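PDB 5KHO: Ras-interacting protein 1 from Homo sapiens, which regulates GTPase signalling, cell architecture and adhesion in endothelial cells and is required for blood vessels to form. Local coordinates for residues A14-F22 with N31-A39. Sequence-based numbering, arbitrary orientation.
Sequences APPGVLKIF and NYKSVLATA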
ATOM      1  N   ALA B  14      13.245   7.476   5.096  1.00140.75           N
ATOM      2  CA  ALA B  14      14.643   7.746   5.558  1.00152.17           C
ATOM      3  C   ALA B  14      14.917   7.553   7.078  1.00158.54           C
ATOM      4  O   ALA B  14      15.759   6.708   7.411  1.00154.68           O
ATOM      5  CB  ALA B  14      15.135   9.112   5.065  1.00146.55           C
ATOM      6  N   PRO B  15      14.205   8.290   7.992  1.00162.51           N
ATOM      7  CA  PRO B  15      14.639   8.369   9.414  1.00160.73           C
ATOM      8  C   PRO B  15      14.710   7.012  10.144  1.00156.36           C
ATOM      9  O   PRO B  15      13.887   6.139   9.848  1.00153.78           O
ATOM     10  CB  PRO B  15      13.570   9.263  10.062  1.00157.63           C
ATOM     11  CG  PRO B  15      12.360   9.076   9.217  1.00156.20           C
ATOM     12  CD  PRO B  15      12.886   8.943   7.815  1.00159.37           C
ATOM     13  N   PRO B  16      15.680   6.834  11.086  1.00148.97           N
ATOM     14  CA  PRO B  16      15.859   5.539  11.772  1.00141.30           C
ATOM     15  C   PRO B  16      14.685   5.200  12.700  1.00136.65           C
ATOM     16  O   PRO B  16      14.848   5.121  13.924  1.00150.43           O
ATOM     17  CB  PRO B  16      17.170   5.728  12.553  1.00136.92           C
ATOM     18  CG  PRO B  16      17.268   7.198  12.771  1.00138.79           C
ATOM     19  CD  PRO B  16      16.683   7.824  11.538  1.00142.93           C
ATOM     20  N   GLY B  17      13.520   4.983  12.093  1.00122.36           N
ATOM     21  CA  GLY B  17      12.254   4.824  12.800  1.00112.03           C
ATOM     22  C   GLY B  17      12.074   3.521  13.556  1.00103.78           C
ATOM     23  O   GLY B  17      12.965   2.660  13.581  1.00100.82           O
ATOM     24  N   VAL B  18      10.911   3.398  14.191  1.00 96.51           N
ATOM     25  CA  VAL B  18      10.538   2.181  14.915  1.00 94.39           C
ATOM     26  C   VAL B  18       9.339   1.505  14.252  1.00 92.54           C
ATOM     27  O   VAL B  18       8.444   2.180  13.734  1.00 97.50           O
ATOM     28  CB  VAL B  18      10.324   2.409  16.443  1.00 90.56           C
ATOM     29  CG1 VAL B  18      11.590   2.975  17.072  1.00 93.66           C
ATOM     30  CG2 VAL B  18       9.136   3.318  16.744  1.00 90.36           C
ATOM     31  N   LEU B  19       9.345   0.174  14.250  1.00 87.17           N
ATOM     32  CA  LEU B  19       8.244  -0.598  13.689  1.00 79.88           C
ATOM     33  C   LEU B  19       7.661  -1.505  14.752  1.00 75.70           C
ATOM     34  O   LEU B  19       8.386  -2.326  15.309  1.00 71.56           O
ATOM     35  CB  LEU B  19       8.713  -1.436  12.497  1.00 77.05           C
ATOM     36  CG  LEU B  19       9.519  -0.812  11.353  1.00 83.51           C
ATOM     37  CD1 LEU B  19       9.962  -1.911  10.397  1.00 83.61           C
ATOM     38  CD2 LEU B  19       8.745   0.265  10.602  1.00 84.79           C
ATOM     39  N   LYS B  20       6.364  -1.333  15.041  1.00 72.17           N
ATOM     40  CA  LYS B  20       5.594  -2.289  15.857  1.00 71.19           C
ATOM     41  C   LYS B  20       5.439  -3.610  15.086  1.00 67.08           C
ATOM     42  O   LYS B  20       4.840  -3.629  14.019  1.00 73.67           O
ATOM     43  CB  LYS B  20       4.194  -1.765  16.233  1.00 69.48           C
ATOM     44  CG  LYS B  20       3.944  -0.267  16.174  1.00 69.22           C
ATOM     45  CD  LYS B  20       4.014   0.386  17.533  1.00 71.02           C
ATOM     46  CE  LYS B  20       3.348   1.750  17.534  1.00 74.25           C
ATOM     47  NZ  LYS B  20       1.889   1.656  17.827  1.00 87.06           N
ATOM     48  N   ILE B  21       6.002  -4.692  15.621  1.00 63.98           N
ATOM     49  CA  ILE B  21       5.856  -6.042  15.060  1.00 64.10           C
ATOM     50  C   ILE B  21       4.821  -6.762  15.921  1.00 64.41           C
ATOM     51  O   ILE B  21       5.095  -7.074  17.088  1.00 70.71           O
ATOM     52  CB  ILE B  21       7.212  -6.819  15.034  1.00 61.31           C
ATOM     53  CG1 ILE B  21       8.053  -6.466  13.812  1.00 62.77           C
ATOM     54  CG2 ILE B  21       7.001  -8.315  14.897  1.00 58.87           C
ATOM     55  CD1 ILE B  21       8.600  -5.061  13.767  1.00 70.87           C
ATOM     56  N   PHE B  22       3.632  -6.999  15.366  1.00 59.53           N
ATOM     57  CA  PHE B  22       2.531  -7.559  16.162  1.00 66.62           C
ATOM     58  C   PHE B  22       2.657  -9.057  16.311  1.00 69.15           C
ATOM     59  O   PHE B  22       2.847  -9.779  15.331  1.00 70.33           O
ATOM     60  CB  PHE B  22       1.153  -7.161  15.616  1.00 65.26           C
ATOM     61  CG  PHE B  22       0.762  -5.748  15.939  1.00 69.84           C
ATOM     62  CD1 PHE B  22       1.413  -4.657  15.328  1.00 71.65           C
ATOM     63  CD2 PHE B  22      -0.251  -5.489  16.863  1.00 72.17           C
ATOM     64  CE1 PHE B  22       1.057  -3.345  15.638  1.00 72.39           C
ATOM     65  CE2 PHE B  22      -0.617  -4.171  17.166  1.00 76.01           C
ATOM     66  CZ  PHE B  22       0.035  -3.101  16.551  1.00 72.25           C
ATOM     67  N   ASN B  31       0.708  -7.872  22.836  1.00 79.78           N
ATOM     68  CA  ASN B  31       0.063  -7.224  21.697  1.00 78.57           C
ATOM     69  C   ASN B  31       1.072  -6.949  20.586  1.00 77.14           C
ATOM     70  O   ASN B  31       0.916  -7.433  19.459  1.00 83.94           O
ATOM     71  CB  ASN B  31      -0.638  -5.936  22.144  1.00 82.35           C
ATOM     72  CG  ASN B  31      -1.332  -5.218  21.007  1.00 83.38           C
ATOM     73  OD1 ASN B  31      -1.247  -3.991  20.895  1.00 84.85           O
ATOM     74  ND2 ASN B  31      -2.034  -5.975  20.160  1.00 83.61           N
ATOM     75  N   TYR B  32       2.090  -6.154  20.897  1.00 72.05           N
ATOM     76  CA  TYR B  32       3.223  -5.983  19.995  1.00 72.01           C
ATOM     77  C   TYR B  32       4.509  -5.735  20.767  1.00 72.55           C
ATOM     78  O   TYR B  32       4.482  -5.245  21.899  1.00 75.15           O
ATOM     79  CB  TYR B  32       2.969  -4.859  18.981  1.00 67.32           C
ATOM     80  CG  TYR B  32       2.854  -3.469  19.570  1.00 65.97           C
ATOM     81  CD1 TYR B  32       4.001  -2.697  19.843  1.00 62.64           C
ATOM     82  CD2 TYR B  32       1.599  -2.907  19.830  1.00 62.77           C
ATOM     83  CE1 TYR B  32       3.892  -1.420  20.381  1.00 62.32           C
ATOM     84  CE2 TYR B  32       1.475  -1.620  20.353  1.00 62.02           C
ATOM     85  CZ  TYR B  32       2.618  -0.879  20.626  1.00 64.88           C
ATOM     86  OH  TYR B  32       2.493   0.389  21.158  1.00 65.01           O
ATOM     87  N   LYS B  33       5.622  -6.107  20.148  1.00 71.61           N
ATOM     88  CA  LYS B  33       6.950  -5.692  20.573  1.00 73.30           C
ATOM     89  C   LYS B  33       7.586  -5.031  19.351  1.00 78.34           C
ATOM     90  O   LYS B  33       7.413  -5.502  18.222  1.00 85.23           O
ATOM     91  CB  LYS B  33       7.767  -6.890  21.058  1.00 77.88           C
ATOM     92  CG  LYS B  33       6.982  -7.859  21.931  1.00 85.55           C
ATOM     93  CD  LYS B  33       7.806  -8.610  22.960  1.00 85.88           C
ATOM     94  CE  LYS B  33       6.921  -9.657  23.616  1.00 95.92           C
ATOM     95  NZ  LYS B  33       7.420 -10.182  24.918  1.00108.57           N
ATOM     96  N   SER B  34       8.295  -3.929  19.555  1.00 75.55           N
ATOM     97  CA  SER B  34       8.779  -3.144  18.424  1.00 72.02           C
ATOM     98  C   SER B  34      10.299  -3.070  18.304  1.00 72.06           C
ATOM     99  O   SER B  34      11.004  -2.963  19.299  1.00 75.84           O
ATOM    100  CB  SER B  34       8.153  -1.748  18.432  1.00 70.11           C
ATOM    101  OG  SER B  34       8.663  -0.951  19.471  1.00 74.85           O
ATOM    102  N   VAL B  35      10.780  -3.134  17.069  1.00 74.14           N
ATOM    103  CA  VAL B  35      12.211  -3.098  16.769  1.00 77.49           C
ATOM    104  C   VAL B  35      12.628  -1.790  16.066  1.00 85.22           C
ATOM    105  O   VAL B  35      11.791  -1.100  15.458  1.00 82.97           O
ATOM    106  CB  VAL B  35      12.658  -4.333  15.939  1.00 76.34           C
ATOM    107  CG1 VAL B  35      12.492  -5.615  16.732  1.00 80.52           C
ATOM    108  CG2 VAL B  35      11.893  -4.439  14.627  1.00 77.50           C
ATOM    109  N   LEU B  36      13.914  -1.450  16.172  1.00 86.48           N
ATOM    110  CA  LEU B  36      14.488  -0.355  15.396  1.00 89.81           C
ATOM    111  C   LEU B  36      14.793  -0.829  13.988  1.00 91.11           C
ATOM    112  O   LEU B  36      15.326  -1.925  13.796  1.00 96.65           O
ATOM    113  CB  LEU B  36      15.758   0.175  16.059  1.00 91.80           C
ATOM    114  CG  LEU B  36      15.535   1.245  17.132  1.00 94.53           C
ATOM    115  CD1 LEU B  36      16.549   1.096  18.255  1.00 94.02           C
ATOM    116  CD2 LEU B  36      15.554   2.656  16.549  1.00 93.06           C
ATOM    117  N   ALA B  37      14.433  -0.014  13.006  1.00 89.10           N
ATOM    118  CA  ALA B  37      14.737  -0.326  11.614  1.00 91.17           C
ATOM    119  C   ALA B  37      15.293   0.881  10.860  1.00 91.61           C
ATOM    120  O   ALA B  37      14.793   2.007  10.986  1.00 89.68           O
ATOM    121  CB  ALA B  37      13.515  -0.897  10.908  1.00 85.95           C
ATOM    122  N   THR B  38      16.342   0.629  10.087  1.00 92.33           N
ATOM    123  CA  THR B  38      16.949   1.656   9.242  1.00 98.78           C
ATOM    124  C   THR B  38      16.326   1.569   7.844  1.00 97.39           C
ATOM    125  O   THR B  38      15.388   0.797   7.639  1.00 95.80           O
ATOM    126  CB  THR B  38      18.498   1.537   9.227  1.00 99.13           C
ATOM    127  OG1 THR B  38      18.902   0.288   8.645  1.00 94.89           O
ATOM    128  CG2 THR B  38      19.053   1.627  10.652  1.00 97.81           C
ATOM    129  N   ALA B  39      16.816   2.366   6.894  1.00 98.32           N
ATOM    130  CA  ALA B  39      16.397   2.225   5.493  1.00 98.57           C
ATOM    131  C   ALA B  39      17.012   0.982   4.839  1.00100.27           C
ATOM    132  O   ALA B  39      16.525   0.510   3.810  1.00106.14           O
ATOM    133  CB  ALA B  39      16.734   3.474   4.697  1.00 97.68           C
TER
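Phe-22 and Tyr-32 pair across the first beta hairpin of the Ras-associating domain, which has a ubiquitin-like fold. Strands 18-22 and 31-36 run antiparallel. Five backbone hydrogen bonds join the segments, from Ala-37 N to Gly-17 O at the open end to Lys-33 N and Ile-21 O near the turn. Ala-37 N to Gly-17 O is nearly straight, 177° at the hydrogen.

Tyr-32 makes the largest contact on the face it shares with Lys-20 and Phe-22. Its CB sits over the centre of the Phe-22 ring, 3.8 Å from the centroid. CG then lies between backbone N and carbonyl carbon (chi1 65°), which turns one side of the ring to both Phe-22 and Lys-20. CD2 meets Phe-22 CZ at 3.6 Å; the two ring planes are 46° apart. CD1 faces Lys-20 CB, and CE1 faces Lys-20 CD at 3.4 Å, so the lysine chain covers a ring face. CZ meets the same CD. OH is hydrogen-bonded to an acidic side chain on the chain of another protein. That chain also adds a strand beside Tyr-32 and Lys-33, and the sheet continues across the interface. With Tyr-32 cut back to an alanine, the Lys-20 chain and Phe-22 CZ would probably lose the ring they lie against, and the acidic group of the other protein its hydroxyl partner.

On the face of Leu-19, Ile-21, Lys-33 and Val-35 the cross-strand contacts are apolar. There Leu-19 and Val-35 also touch helix 43-54. Ile-21 CD1 reaches Val-35 CG2 at 3.5 Å. Nearer the open end, Leu-19 CD1 packs on Ala-37 CB at 3.7 Å.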